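Local atomic coordinates of D-glyceraldehyde dehydrogenase (NADP(+)) (Thermoplasma acidophilum, PDB entry 5IZD), a protein that oxidises D-glyceraldehyde to (R)-glycerate with NADP(+) in the non-phosphorylated Entner-Doudoroff pathway, working as a homotetramer built as a dimer of dimers. Residues Y69-L74 / V189-P194; A80-I85 / A181-R186; R44-A49 / V213-V218; G60-S65 / W114-N119; V137-V142 / Y467-N472. One frame throughout, in Å; residues are numbered along the deposited sequence.

Contact 1 of 5, residues Y69-L74 / V189-P194; sequences YRAKEL and VEAGVP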
# COMPACT_ATOMS: atom_id res chain seq x y z
N TYR A 69 11.73 2.46 -22.51
CA TYR A 69 13.13 2.85 -22.19
C TYR A 69 13.98 3.20 -23.45
O TYR A 69 14.77 4.14 -23.45
CB TYR A 69 13.86 1.76 -21.38
CG TYR A 69 13.46 1.59 -19.90
CD1 TYR A 69 13.46 2.66 -19.01
CD2 TYR A 69 13.11 0.32 -19.39
CE1 TYR A 69 13.17 2.48 -17.65
CE2 TYR A 69 12.77 0.13 -18.05
CZ TYR A 69 12.78 1.21 -17.19
OH TYR A 69 12.49 1.01 -15.86
N ARG A 70 13.74 2.46 -24.52
CA ARG A 70 14.37 2.65 -25.81
C ARG A 70 14.02 4.06 -26.28
O ARG A 70 14.89 4.80 -26.59
CB ARG A 70 13.88 1.59 -26.77
CG ARG A 70 14.89 1.17 -27.82
CD ARG A 70 14.98 -0.36 -27.90
NE ARG A 70 13.78 -0.89 -28.47
CZ ARG A 70 13.25 -2.05 -28.17
NH1 ARG A 70 12.14 -2.43 -28.75
NH2 ARG A 70 13.86 -2.84 -27.30
N ALA A 71 12.73 4.40 -26.29
CA ALA A 71 12.25 5.77 -26.61
C ALA A 71 12.95 6.83 -25.78
O ALA A 71 13.46 7.79 -26.31
CB ALA A 71 10.76 5.91 -26.45
N LYS A 72 13.00 6.62 -24.48
CA LYS A 72 13.79 7.49 -23.64
C LYS A 72 15.24 7.68 -24.15
O LYS A 72 15.66 8.81 -24.30
CB LYS A 72 13.84 7.03 -22.21
CG LYS A 72 14.32 8.16 -21.31
CD LYS A 72 15.01 7.68 -20.08
CE LYS A 72 16.32 6.99 -20.36
NZ LYS A 72 16.94 6.77 -19.04
N GLU A 73 15.96 6.58 -24.41
CA GLU A 73 17.35 6.67 -24.90
C GLU A 73 17.48 7.42 -26.25
O GLU A 73 18.42 8.17 -26.42
CB GLU A 73 18.00 5.30 -25.06
CG GLU A 73 18.12 4.51 -23.75
CD GLU A 73 18.24 3.00 -23.99
OE1 GLU A 73 18.99 2.55 -24.91
OE2 GLU A 73 17.58 2.24 -23.28
N LEU A 74 16.55 7.18 -27.18
CA LEU A 74 16.53 7.87 -28.50
C LEU A 74 16.26 9.34 -28.35
O LEU A 74 16.90 10.12 -28.98
CB LEU A 74 15.51 7.26 -29.45
CG LEU A 74 15.83 5.84 -29.94
CD1 LEU A 74 14.69 5.37 -30.81
CD2 LEU A 74 17.12 5.81 -30.73
N VAL A 189 7.67 5.55 -31.96
CA VAL A 189 7.65 4.73 -33.18
C VAL A 189 9.03 4.08 -33.48
O VAL A 189 9.13 2.84 -33.59
CB VAL A 189 7.10 5.47 -34.43
CG1 VAL A 189 7.14 4.57 -35.66
CG2 VAL A 189 5.66 5.86 -34.19
N GLU A 190 10.08 4.88 -33.54
CA GLU A 190 11.41 4.33 -33.79
C GLU A 190 11.88 3.36 -32.69
O GLU A 190 12.69 2.50 -32.97
CB GLU A 190 12.43 5.45 -34.01
CG GLU A 190 12.14 6.30 -35.25
CD GLU A 190 12.81 7.68 -35.27
OE1 GLU A 190 12.77 8.33 -36.36
OE2 GLU A 190 13.38 8.13 -34.22
N ALA A 191 11.36 3.47 -31.46
CA ALA A 191 11.72 2.55 -30.38
C ALA A 191 11.00 1.20 -30.48
O ALA A 191 11.29 0.29 -29.66
CB ALA A 191 11.43 3.20 -29.03
N GLY A 192 10.05 1.05 -31.43
CA GLY A 192 9.31 -0.21 -31.62
C GLY A 192 7.88 -0.34 -31.09
O GLY A 192 7.37 -1.46 -30.99
N VAL A 193 7.21 0.77 -30.76
CA VAL A 193 5.78 0.67 -30.38
C VAL A 193 5.02 -0.03 -31.52
O VAL A 193 5.08 0.43 -32.60
CB VAL A 193 5.14 2.05 -30.10
CG1 VAL A 193 3.63 1.93 -29.95
CG2 VAL A 193 5.71 2.63 -28.84
N PRO A 194 4.29 -1.12 -31.24
CA PRO A 194 3.58 -1.79 -32.34
C PRO A 194 2.48 -0.95 -33.00
O PRO A 194 1.95 0.00 -32.36
CB PRO A 194 2.97 -3.03 -31.68
CG PRO A 194 3.63 -3.19 -30.36
CD PRO A 194 4.05 -1.78 -29.95
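Glu190 meets Leu74 through its methylene root: CB lies 3.9 Å from Leu74 CD1, and the chain then runs on to a carboxylate whose OE2 is held in a salt bridge by Lys187, one turn earlier on its own helix. Ala191 comes next and has the largest share of the buried surface. Its methyl is pressed against the backbone of the long helix, with CB 3.3 Å from Ala71 N, and it also touches the neighbouring methyl, Ala71 CB, at 3.8 Å. Two such small side chains let the backbones come within 5.0 Å, measured from Ala71 CA to Ala191 CA. The carbonyl of Ala191 is gripped side-on by Arg70, whose NE and NH1 each donate to Ala191 O over 3.0 Å. Both bonds are bent, with N-H...O angles near 138°, as expected when one oxygen sits between two donors, and the oxygen is 18° out of the guanidinium plane. The arginine reaches it by bending at chi2 and chi3. At Gly192 the chain leaves helical geometry with a positive phi of 102°. The arrangement is that of a Schellman motif at the C-terminal end of helix 178-190, with the carbonyl of Ala191 hydrogen-bonded by an arginine of helix 39-77.

Contact 2 of 5, residues A80-I85 / A181-R186; sequences AELENI and AEWIVR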
# COMPACT_ATOMS: atom_id res chain seq x y z
N ALA A 80 18.78 17.68 -28.50
CA ALA A 80 18.94 18.96 -29.16
C ALA A 80 17.82 19.29 -30.17
O ALA A 80 17.36 20.43 -30.20
CB ALA A 80 20.30 19.04 -29.88
N GLU A 81 17.40 18.33 -30.97
CA GLU A 81 16.34 18.56 -31.95
C GLU A 81 15.02 18.97 -31.25
O GLU A 81 14.29 19.89 -31.67
CB GLU A 81 16.13 17.32 -32.82
CG GLU A 81 17.30 16.96 -33.74
CD GLU A 81 17.02 15.64 -34.48
OE1 GLU A 81 15.91 15.06 -34.29
OE2 GLU A 81 17.89 15.13 -35.19
N LEU A 82 14.74 18.37 -30.13
CA LEU A 82 13.54 18.70 -29.40
C LEU A 82 13.61 20.06 -28.71
O LEU A 82 12.64 20.80 -28.71
CB LEU A 82 13.22 17.61 -28.37
CG LEU A 82 11.94 17.90 -27.62
CD1 LEU A 82 10.74 18.03 -28.55
CD2 LEU A 82 11.69 16.78 -26.63
N GLU A 83 14.77 20.40 -28.20
CA GLU A 83 15.04 21.66 -27.56
C GLU A 83 14.78 22.79 -28.57
O GLU A 83 14.15 23.76 -28.28
CB GLU A 83 16.47 21.67 -27.06
CG GLU A 83 16.65 20.95 -25.72
CD GLU A 83 18.08 20.70 -25.33
OE1 GLU A 83 19.01 21.20 -25.97
OE2 GLU A 83 18.30 19.99 -24.37
N ASN A 84 15.29 22.62 -29.77
CA ASN A 84 15.07 23.54 -30.85
C ASN A 84 13.61 23.73 -31.26
O ASN A 84 13.17 24.85 -31.46
CB ASN A 84 15.94 23.15 -32.07
CG ASN A 84 17.43 23.29 -31.78
OD1 ASN A 84 17.84 24.06 -30.89
ND2 ASN A 84 18.25 22.56 -32.51
N ILE A 85 12.87 22.65 -31.37
CA ILE A 85 11.45 22.74 -31.73
C ILE A 85 10.67 23.55 -30.69
O ILE A 85 9.87 24.43 -31.04
CB ILE A 85 10.84 21.34 -31.84
CG1 ILE A 85 11.41 20.68 -33.12
CG2 ILE A 85 9.33 21.40 -31.86
CD1 ILE A 85 11.24 19.19 -33.16
N ALA A 181 5.11 17.36 -30.18
CA ALA A 181 4.37 16.13 -29.94
C ALA A 181 4.73 15.10 -31.03
O ALA A 181 4.98 13.95 -30.75
CB ALA A 181 2.89 16.40 -29.94
N GLU A 182 4.73 15.57 -32.27
CA GLU A 182 5.02 14.71 -33.40
C GLU A 182 6.37 14.13 -33.23
O GLU A 182 6.58 12.99 -33.56
CB GLU A 182 5.02 15.46 -34.72
CG GLU A 182 4.96 14.50 -35.91
CD GLU A 182 5.65 14.99 -37.13
OE1 GLU A 182 6.76 15.56 -36.98
OE2 GLU A 182 5.07 14.78 -38.25
N TRP A 183 7.32 14.95 -32.82
CA TRP A 183 8.70 14.50 -32.69
C TRP A 183 8.84 13.37 -31.60
O TRP A 183 9.51 12.33 -31.82
CB TRP A 183 9.61 15.68 -32.43
CG TRP A 183 11.06 15.39 -32.37
CD1 TRP A 183 11.95 15.53 -33.38
CD2 TRP A 183 11.82 14.89 -31.22
NE1 TRP A 183 13.21 15.18 -32.96
CE2 TRP A 183 13.17 14.82 -31.63
CE3 TRP A 183 11.50 14.55 -29.92
CZ2 TRP A 183 14.19 14.36 -30.79
CZ3 TRP A 183 12.53 14.11 -29.03
CH2 TRP A 183 13.86 14.01 -29.49
N ILE A 184 8.16 13.55 -30.49
CA ILE A 184 8.14 12.55 -29.42
C ILE A 184 7.51 11.26 -29.88
O ILE A 184 8.10 10.20 -29.70
CB ILE A 184 7.43 13.09 -28.15
CG1 ILE A 184 8.32 14.16 -27.53
CG2 ILE A 184 7.19 11.98 -27.14
CD1 ILE A 184 7.60 15.07 -26.59
N VAL A 185 6.36 11.37 -30.54
CA VAL A 185 5.65 10.25 -31.12
C VAL A 185 6.55 9.43 -32.05
O VAL A 185 6.55 8.20 -31.99
CB VAL A 185 4.37 10.70 -31.86
CG1 VAL A 185 3.77 9.58 -32.71
CG2 VAL A 185 3.31 11.18 -30.84
N ARG A 186 7.29 10.13 -32.90
CA ARG A 186 8.21 9.50 -33.86
C ARG A 186 9.28 8.73 -33.07
O ARG A 186 9.57 7.60 -33.43
CB ARG A 186 8.79 10.52 -34.84
CG ARG A 186 9.70 9.96 -35.97
CD ARG A 186 10.06 11.02 -37.01
NE ARG A 186 8.89 11.45 -37.81
CZ ARG A 186 8.42 10.85 -38.92
NH1 ARG A 186 8.98 9.74 -39.44
NH2 ARG A 186 7.34 11.36 -39.55
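Glu81 OE1 accepts the indole N-H of Trp183, the NE1 to OE1 distance being 3.0 Å and the N-H...O angle 166°. The oxygen lies in the ring plane and offers its anti lone pair, while the glutamate side chain crosses the indole at about a right angle. Trp183 thus uses its edge for the polar bond and a face for apolar contact: Leu82 CB sits 3.7 Å from the centroid of the six-membered ring, a CH-pi contact over the face. With CG anti to the backbone N (chi1 -176°), the indole points across toward helix 79-90. Helix 178-190 links parallel strands 168-172 and 198-200, a beta-alpha-beta crossover of the nucleotide-binding sheet, and its Ala181 and Val185 pack on Phe200. Helix 79-90 is laid nearly antiparallel against it, the segment axes 162° apart in direction and 10.4 Å apart at closest approach. Ile85 reaches the pyrrole part obliquely, CD1 lying 3.7 Å from Trp183 CD1. Lys187 adds a cation-pi contact to the same indole. Alongside, Leu82 CD2 lies 4.4 Å from Ile184 CG1.

Contact 3 of 5, residues R44-A49 / V213-V218; sequences RAIDAA and VEHKKV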
# COMPACT_ATOMS: atom_id res chain seq x y z
N ARG A 44 -10.55 5.93 -37.74
CA ARG A 44 -9.49 4.96 -38.04
C ARG A 44 -8.47 4.85 -36.90
O ARG A 44 -8.02 3.74 -36.58
CB ARG A 44 -8.72 5.25 -39.32
CG ARG A 44 -9.47 5.00 -40.61
CD ARG A 44 -8.57 4.77 -41.83
NE ARG A 44 -7.36 5.61 -41.92
CZ ARG A 44 -7.33 6.91 -42.25
NH1 ARG A 44 -8.46 7.61 -42.53
NH2 ARG A 44 -6.15 7.54 -42.29
N ALA A 45 -8.13 6.00 -36.29
CA ALA A 45 -7.15 6.01 -35.22
C ALA A 45 -7.67 5.26 -33.99
O ALA A 45 -6.96 4.42 -33.45
CB ALA A 45 -6.70 7.43 -34.90
N ILE A 46 -8.90 5.55 -33.55
CA ILE A 46 -9.51 4.87 -32.43
C ILE A 46 -9.70 3.39 -32.71
O ILE A 46 -9.42 2.56 -31.84
CB ILE A 46 -10.83 5.54 -32.00
CG1 ILE A 46 -10.54 6.87 -31.30
CG2 ILE A 46 -11.64 4.65 -31.06
CD1 ILE A 46 -11.75 7.76 -31.20
N ASP A 47 -10.19 3.05 -33.89
CA ASP A 47 -10.23 1.64 -34.40
C ASP A 47 -8.89 0.90 -34.41
O ASP A 47 -8.82 -0.24 -33.95
CB ASP A 47 -10.91 1.53 -35.76
CG ASP A 47 -12.42 1.83 -35.70
OD1 ASP A 47 -13.03 2.02 -34.62
OD2 ASP A 47 -13.03 1.93 -36.75
N ALA A 48 -7.83 1.54 -34.86
CA ALA A 48 -6.48 0.96 -34.70
C ALA A 48 -6.10 0.70 -33.20
O ALA A 48 -5.58 -0.36 -32.87
CB ALA A 48 -5.44 1.82 -35.37
N ALA A 49 -6.35 1.67 -32.32
CA ALA A 49 -6.15 1.47 -30.90
C ALA A 49 -6.96 0.29 -30.36
O ALA A 49 -6.43 -0.52 -29.59
CB ALA A 49 -6.47 2.76 -30.14
N VAL A 213 -13.79 12.96 -27.86
CA VAL A 213 -14.10 12.68 -26.46
C VAL A 213 -15.39 11.89 -26.26
O VAL A 213 -15.42 11.06 -25.38
CB VAL A 213 -14.11 13.91 -25.56
CG1 VAL A 213 -12.79 14.68 -25.67
CG2 VAL A 213 -15.27 14.82 -25.84
N GLU A 214 -16.43 12.15 -27.04
CA GLU A 214 -17.69 11.38 -26.84
C GLU A 214 -17.81 9.98 -27.53
O GLU A 214 -18.80 9.31 -27.35
CB GLU A 214 -18.87 12.25 -27.16
CG GLU A 214 -18.98 12.60 -28.61
CD GLU A 214 -20.00 13.70 -28.88
OE1 GLU A 214 -20.28 13.90 -30.08
OE2 GLU A 214 -20.55 14.31 -27.92
N HIS A 215 -16.80 9.57 -28.29
CA HIS A 215 -16.79 8.36 -29.11
C HIS A 215 -17.07 7.09 -28.27
O HIS A 215 -16.45 6.92 -27.23
CB HIS A 215 -15.40 8.24 -29.78
CG HIS A 215 -15.35 7.30 -30.94
ND1 HIS A 215 -15.30 5.94 -30.78
CD2 HIS A 215 -15.28 7.52 -32.27
CE1 HIS A 215 -15.25 5.35 -31.96
NE2 HIS A 215 -15.21 6.29 -32.88
N LYS A 216 -17.95 6.22 -28.76
CA LYS A 216 -18.45 5.05 -28.00
C LYS A 216 -17.34 4.13 -27.47
O LYS A 216 -17.52 3.47 -26.42
CB LYS A 216 -19.48 4.22 -28.83
CG LYS A 216 -20.77 4.95 -29.25
N LYS A 217 -16.20 4.10 -28.16
CA LYS A 217 -15.06 3.21 -27.83
C LYS A 217 -13.96 3.78 -26.90
O LYS A 217 -13.03 3.07 -26.55
CB LYS A 217 -14.40 2.72 -29.14
CG LYS A 217 -15.36 2.06 -30.14
CD LYS A 217 -14.63 1.60 -31.39
CE LYS A 217 -15.52 0.73 -32.26
NZ LYS A 217 -14.61 0.07 -33.22
N VAL A 218 -14.04 5.05 -26.55
CA VAL A 218 -13.05 5.68 -25.70
C VAL A 218 -13.29 5.28 -24.26
O VAL A 218 -14.41 5.34 -23.78
CB VAL A 218 -13.06 7.22 -25.91
CG1 VAL A 218 -12.24 7.96 -24.88
CG2 VAL A 218 -12.48 7.52 -27.26
O HOH W 1 -15.00 4.09 -35.02
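Ile46 and His215 reach toward each other tip to tip, joining helix 39-77 to the type I beta turn 215-218 that follows helix 205-214 in the dinucleotide-binding part of the aldehyde dehydrogenase fold. The terminal methyl of Ile46 lies over one face of the imidazole, CD1 being 3.8 Å from the ring centroid and 19° off its normal, a CH-pi contact. His215 has its CG anti to the backbone N (chi1 -163°), which carries the ring out toward the helix. The other branch of the isoleucine, CG2, rests 3.9 Å from Lys217 CB, and its CD1 also meets Val218 CG2. Asn240 ND2 also bonds to the carbonyls of Val213 and His215, and Val213 itself touches NADP. One water joins Asp47 OD1 to His215 NE2. Lys217, extended beyond CG, crosses Asp47 at about a right angle, and its NZ bridges two carboxylates of helix 39-77, Asp47 and Glu50, the latter its stronger partner. In the salt bridge to aspartate, Lys217 NZ comes to Asp47 OD1 at 2.9 Å from above the carboxylate, 54° out of its plane.

Contact 4 of 5, residues G60-S65 / W114-N119; sequences GSVERS and WARKLN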
# COMPACT_ATOMS: atom_id res chain seq x y z
N GLY A 60 2.68 -7.68 -21.47
CA GLY A 60 3.09 -7.43 -20.11
C GLY A 60 3.90 -6.15 -19.93
O GLY A 60 4.50 -5.61 -20.87
N SER A 61 3.93 -5.69 -18.68
CA SER A 61 4.57 -4.43 -18.36
C SER A 61 6.09 -4.44 -18.60
O SER A 61 6.63 -3.42 -19.07
CB SER A 61 4.21 -3.97 -16.95
OG SER A 61 4.83 -4.76 -15.96
N VAL A 62 6.77 -5.57 -18.40
CA VAL A 62 8.26 -5.59 -18.57
C VAL A 62 8.66 -5.31 -20.03
O VAL A 62 9.54 -4.47 -20.30
CB VAL A 62 8.93 -6.91 -18.15
CG1 VAL A 62 10.43 -6.93 -18.45
CG2 VAL A 62 8.73 -7.15 -16.66
N GLU A 63 8.03 -6.05 -20.93
CA GLU A 63 8.29 -5.86 -22.35
C GLU A 63 7.83 -4.48 -22.82
O GLU A 63 8.52 -3.88 -23.63
CB GLU A 63 7.64 -6.97 -23.16
CG GLU A 63 8.35 -8.33 -23.01
CD GLU A 63 9.86 -8.33 -23.36
OE1 GLU A 63 10.64 -8.97 -22.63
OE2 GLU A 63 10.32 -7.67 -24.30
N ARG A 64 6.74 -3.95 -22.26
CA ARG A 64 6.30 -2.63 -22.66
C ARG A 64 7.33 -1.62 -22.15
O ARG A 64 7.68 -0.70 -22.89
CB ARG A 64 4.87 -2.29 -22.20
CG ARG A 64 3.76 -3.08 -22.87
CD ARG A 64 2.38 -2.58 -22.49
NE ARG A 64 2.08 -2.65 -21.05
CZ ARG A 64 1.47 -3.65 -20.40
NH1 ARG A 64 1.02 -4.71 -21.05
NH2 ARG A 64 1.26 -3.55 -19.07
N SER A 65 7.83 -1.81 -20.92
CA SER A 65 8.86 -0.96 -20.37
C SER A 65 10.10 -0.96 -21.21
O SER A 65 10.71 0.06 -21.27
CB SER A 65 9.21 -1.26 -18.90
OG SER A 65 10.01 -2.42 -18.77
N TRP A 114 7.88 1.64 -13.11
CA TRP A 114 6.75 1.04 -12.45
C TRP A 114 6.42 -0.36 -12.98
O TRP A 114 5.51 -0.98 -12.51
CB TRP A 114 5.54 1.93 -12.49
CG TRP A 114 5.54 2.94 -11.46
CD1 TRP A 114 5.70 4.24 -11.63
CD2 TRP A 114 5.33 2.75 -10.06
NE1 TRP A 114 5.62 4.89 -10.46
CE2 TRP A 114 5.39 3.99 -9.46
CE3 TRP A 114 5.10 1.63 -9.26
CZ2 TRP A 114 5.23 4.16 -8.11
CZ3 TRP A 114 4.95 1.81 -7.92
CH2 TRP A 114 5.02 3.05 -7.35
N ALA A 115 7.18 -0.84 -13.94
CA ALA A 115 6.98 -2.16 -14.49
C ALA A 115 6.95 -3.27 -13.38
O ALA A 115 7.78 -3.29 -12.49
CB ALA A 115 8.02 -2.48 -15.55
N ARG A 116 5.97 -4.15 -13.49
CA ARG A 116 5.73 -5.25 -12.56
C ARG A 116 5.74 -4.88 -11.06
O ARG A 116 6.15 -5.64 -10.23
CB ARG A 116 6.61 -6.47 -12.88
CG ARG A 116 8.09 -6.27 -12.76
CD ARG A 116 8.88 -7.47 -13.25
NE ARG A 116 10.25 -7.10 -13.49
CZ ARG A 116 11.29 -7.91 -13.47
NH1 ARG A 116 11.17 -9.20 -13.20
NH2 ARG A 116 12.46 -7.41 -13.73
N LYS A 117 5.28 -3.69 -10.77
CA LYS A 117 5.21 -3.17 -9.42
C LYS A 117 3.85 -2.61 -9.02
O LYS A 117 3.67 -2.24 -7.91
CB LYS A 117 6.26 -2.09 -9.22
CG LYS A 117 7.69 -2.58 -9.18
CD LYS A 117 8.63 -1.41 -9.10
CE LYS A 117 10.03 -1.71 -9.60
NZ LYS A 117 10.04 -2.07 -11.02
N LEU A 118 2.89 -2.53 -9.93
CA LEU A 118 1.56 -2.01 -9.62
C LEU A 118 0.65 -3.20 -9.37
O LEU A 118 -0.13 -3.60 -10.20
CB LEU A 118 1.05 -1.13 -10.74
CG LEU A 118 1.83 0.18 -10.91
CD1 LEU A 118 1.44 0.87 -12.20
CD2 LEU A 118 1.65 1.10 -9.73
N ASN A 119 0.77 -3.75 -8.18
CA ASN A 119 0.10 -4.97 -7.83
C ASN A 119 -1.40 -4.83 -7.62
O ASN A 119 -1.87 -3.83 -7.15
CB ASN A 119 0.74 -5.52 -6.50
CG ASN A 119 0.66 -4.52 -5.30
OD1 ASN A 119 1.59 -3.70 -5.05
ND2 ASN A 119 -0.43 -4.67 -4.47
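Ala115, Val62 and Arg116 have the most surface buried here. Ala115 turns its methyl into the helix, where CB lies 3.8 Å from Ser65 CB and as far from Ser65 OG. That hydroxyl is tied back into its own helix, donating to Val62 O over 2.6 Å. Val62 presents one branch: CG2, anti to the carbonyl carbon, rests 3.4 Å from Arg116 CD and 3.5 Å from Arg116 NE, and the two side chains cross obliquely. The contact joins helix 39-77, at its kink, to the loop between helix 94-112 and strand 120-124 of the aldehyde dehydrogenase fold, close to where subunits meet. Arg116 extends from CG to NE and takes its guanidinium to Asp106 (salt bridge) and Gln444, both of a neighbouring subunit. At its other end the backbone is held, Arg116 N donating to Ser61 OG over 2.8 Å with an N-H...O angle of 144°. Ser61 OG is also bonded to Glu124 of another subunit. Lys117 folds its NZ back to the carbonyl of Ala115, 3.0 Å from NZ to O and in the carbonyl plane, and the same amine forms a salt bridge with Glu113 of the subunit that supplies Asp106.

Contact 5 of 5, residues V137-V142 / Y467-N472; sequences VPYGIV and YLKLKN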
# COMPACT_ATOMS: atom_id res chain seq x y z
N VAL A 137 -6.01 -3.79 -14.30
CA VAL A 137 -5.96 -4.03 -15.74
C VAL A 137 -6.09 -2.67 -16.49
O VAL A 137 -6.68 -1.74 -15.96
CB VAL A 137 -7.08 -4.96 -16.22
CG1 VAL A 137 -6.93 -6.32 -15.62
CG2 VAL A 137 -8.46 -4.41 -15.92
N PRO A 138 -5.62 -2.60 -17.72
CA PRO A 138 -5.80 -1.32 -18.43
C PRO A 138 -7.29 -0.98 -18.66
O PRO A 138 -8.13 -1.88 -18.69
CB PRO A 138 -5.03 -1.51 -19.76
CG PRO A 138 -4.59 -2.91 -19.80
CD PRO A 138 -4.83 -3.58 -18.49
N TYR A 139 -7.61 0.30 -18.75
CA TYR A 139 -8.95 0.77 -19.19
C TYR A 139 -9.21 0.42 -20.63
O TYR A 139 -10.35 0.24 -21.02
CB TYR A 139 -9.15 2.29 -19.04
CG TYR A 139 -9.46 2.71 -17.65
CD1 TYR A 139 -8.46 2.86 -16.72
CD2 TYR A 139 -10.76 2.95 -17.26
CE1 TYR A 139 -8.75 3.22 -15.42
CE2 TYR A 139 -11.09 3.33 -15.95
CZ TYR A 139 -10.08 3.42 -15.03
OH TYR A 139 -10.33 3.81 -13.76
N GLY A 140 -8.17 0.37 -21.45
CA GLY A 140 -8.39 0.14 -22.88
C GLY A 140 -7.85 1.25 -23.73
O GLY A 140 -6.66 1.38 -23.77
N ILE A 141 -8.72 2.05 -24.36
CA ILE A 141 -8.30 3.17 -25.19
C ILE A 141 -8.28 4.52 -24.50
O ILE A 141 -9.33 5.00 -24.05
CB ILE A 141 -9.18 3.31 -26.46
CG1 ILE A 141 -9.18 1.97 -27.19
CG2 ILE A 141 -8.63 4.44 -27.33
CD1 ILE A 141 -10.26 1.86 -28.25
N VAL A 142 -7.08 5.08 -24.39
CA VAL A 142 -6.82 6.36 -23.74
C VAL A 142 -6.73 7.45 -24.85
O VAL A 142 -6.01 7.27 -25.83
CB VAL A 142 -5.47 6.30 -22.96
CG1 VAL A 142 -5.01 7.66 -22.49
CG2 VAL A 142 -5.54 5.33 -21.80
N TYR A 467 -4.49 5.04 -14.49
CA TYR A 467 -4.63 4.38 -15.80
C TYR A 467 -4.92 2.86 -15.74
O TYR A 467 -5.00 2.17 -16.78
CB TYR A 467 -3.36 4.63 -16.61
CG TYR A 467 -3.14 6.09 -16.96
CD1 TYR A 467 -3.69 6.62 -18.12
CD2 TYR A 467 -2.38 6.95 -16.14
CE1 TYR A 467 -3.46 7.96 -18.49
CE2 TYR A 467 -2.17 8.29 -16.49
CZ TYR A 467 -2.69 8.79 -17.67
OH TYR A 467 -2.52 10.11 -18.01
N LEU A 468 -5.07 2.36 -14.52
CA LEU A 468 -5.45 0.96 -14.28
C LEU A 468 -6.83 0.92 -13.64
O LEU A 468 -7.17 1.71 -12.75
CB LEU A 468 -4.41 0.32 -13.37
CG LEU A 468 -3.03 0.15 -13.96
CD1 LEU A 468 -2.01 -0.13 -12.86
CD2 LEU A 468 -3.04 -1.01 -14.94
N LYS A 469 -7.63 -0.05 -14.10
CA LYS A 469 -8.91 -0.38 -13.50
C LYS A 469 -8.81 -1.61 -12.61
O LYS A 469 -8.31 -2.63 -13.05
CB LYS A 469 -9.92 -0.64 -14.60
CG LYS A 469 -11.33 -0.86 -14.07
CD LYS A 469 -11.94 0.48 -13.70
CE LYS A 469 -13.29 0.30 -13.05
NZ LYS A 469 -13.79 1.68 -12.83
N LEU A 470 -9.36 -1.52 -11.41
CA LEU A 470 -9.41 -2.61 -10.47
C LEU A 470 -10.66 -3.42 -10.80
O LEU A 470 -11.68 -2.85 -11.02
CB LEU A 470 -9.49 -2.07 -9.06
CG LEU A 470 -9.07 -2.91 -7.85
CD1 LEU A 470 -7.73 -3.56 -7.94
CD2 LEU A 470 -9.16 -2.14 -6.55
N LYS A 471 -10.57 -4.73 -10.87
CA LYS A 471 -11.75 -5.60 -11.15
C LYS A 471 -11.66 -6.74 -10.14
O LYS A 471 -10.55 -7.11 -9.77
CB LYS A 471 -11.70 -6.12 -12.60
CG LYS A 471 -10.70 -7.20 -12.83
CD LYS A 471 -10.39 -7.49 -14.27
CE LYS A 471 -11.55 -7.83 -15.17
NZ LYS A 471 -12.19 -9.16 -14.92
N ASN A 472 -12.80 -7.32 -9.73
CA ASN A 472 -12.83 -8.36 -8.69
C ASN A 472 -13.27 -9.69 -9.27
O ASN A 472 -14.17 -9.76 -10.12
CB ASN A 472 -13.81 -8.05 -7.53
CG ASN A 472 -13.75 -6.60 -7.05
OD1 ASN A 472 -13.18 -6.28 -5.99
ND2 ASN A 472 -14.36 -5.70 -7.84
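Val137 and Lys469 form an antiparallel hydrogen-bonded pair in a mixed beta sheet of the aldehyde dehydrogenase fold, where strand 468-476 lies against strand 130-145. Two backbone bonds close the pair: Lys469 N to Val137 O at 2.7 Å and Val137 N to Lys469 O at 2.9 Å, both close to straight. The same Val137 O receives a CA-H...O contact from Leu468 CA. The side chains of Val137 and Lys469 stand on one face of the sheet, where the valine branches meet the bent chain of Lys471, with CG1 3.9 Å from Lys471 CD.

Beyond the pair, Tyr139 folds over the second strand. Lys469 CB lies above the centre of its ring, 4.1 Å from the centroid, a CH-pi contact; further out, Lys469 CD touches Tyr139 OH. The ring edge faces the backbone, with Tyr139 CD1 3.5 Å from Tyr467 O. That carbonyl is bonded by Asn167, which packs on Tyr139 and bonds to Gly140 N. The Tyr139 side chain is about 3 Å from that of Lys243, which probably binds NADP(+). Lys469 NZ is held by Thr448 OG1, and Lys471 NZ by the carbonyls of Ser425 and Ile428, all of a neighbouring subunit, into which the sheet continues through Asn472. Tyr467 has its CB directed away from 137-142 and bonds to Thr222 through its hydroxyl, yet its ring edge receives Val142 CG1, 4.3 Å from Tyr467 CE1.

In the fold
Helix 39-77 runs through three of the five: contact 3 lies early on it, contact 4 further along and contact 1 near its end, and contact 2 follows on helix 79-90. Contacts 1 and 2 share helix 178-190, their centres 13 Å apart. Contact 5 touches two others: Ile141 CD1 packs 3.5 Å from Lys217 O of contact 3, and Leu118 CD1 of contact 4 lies 3.7 Å from Leu468 CD1. A segment of contact 3 holds Val213, which touches NADP, while the side chains of Val142 (contact 5) and Ile184 (contact 2) are about 13 and 14 Å from it. Contacts 1 and 4 lie away from functional sites; segments of 1, 4 and 5 reach neighbouring subunits.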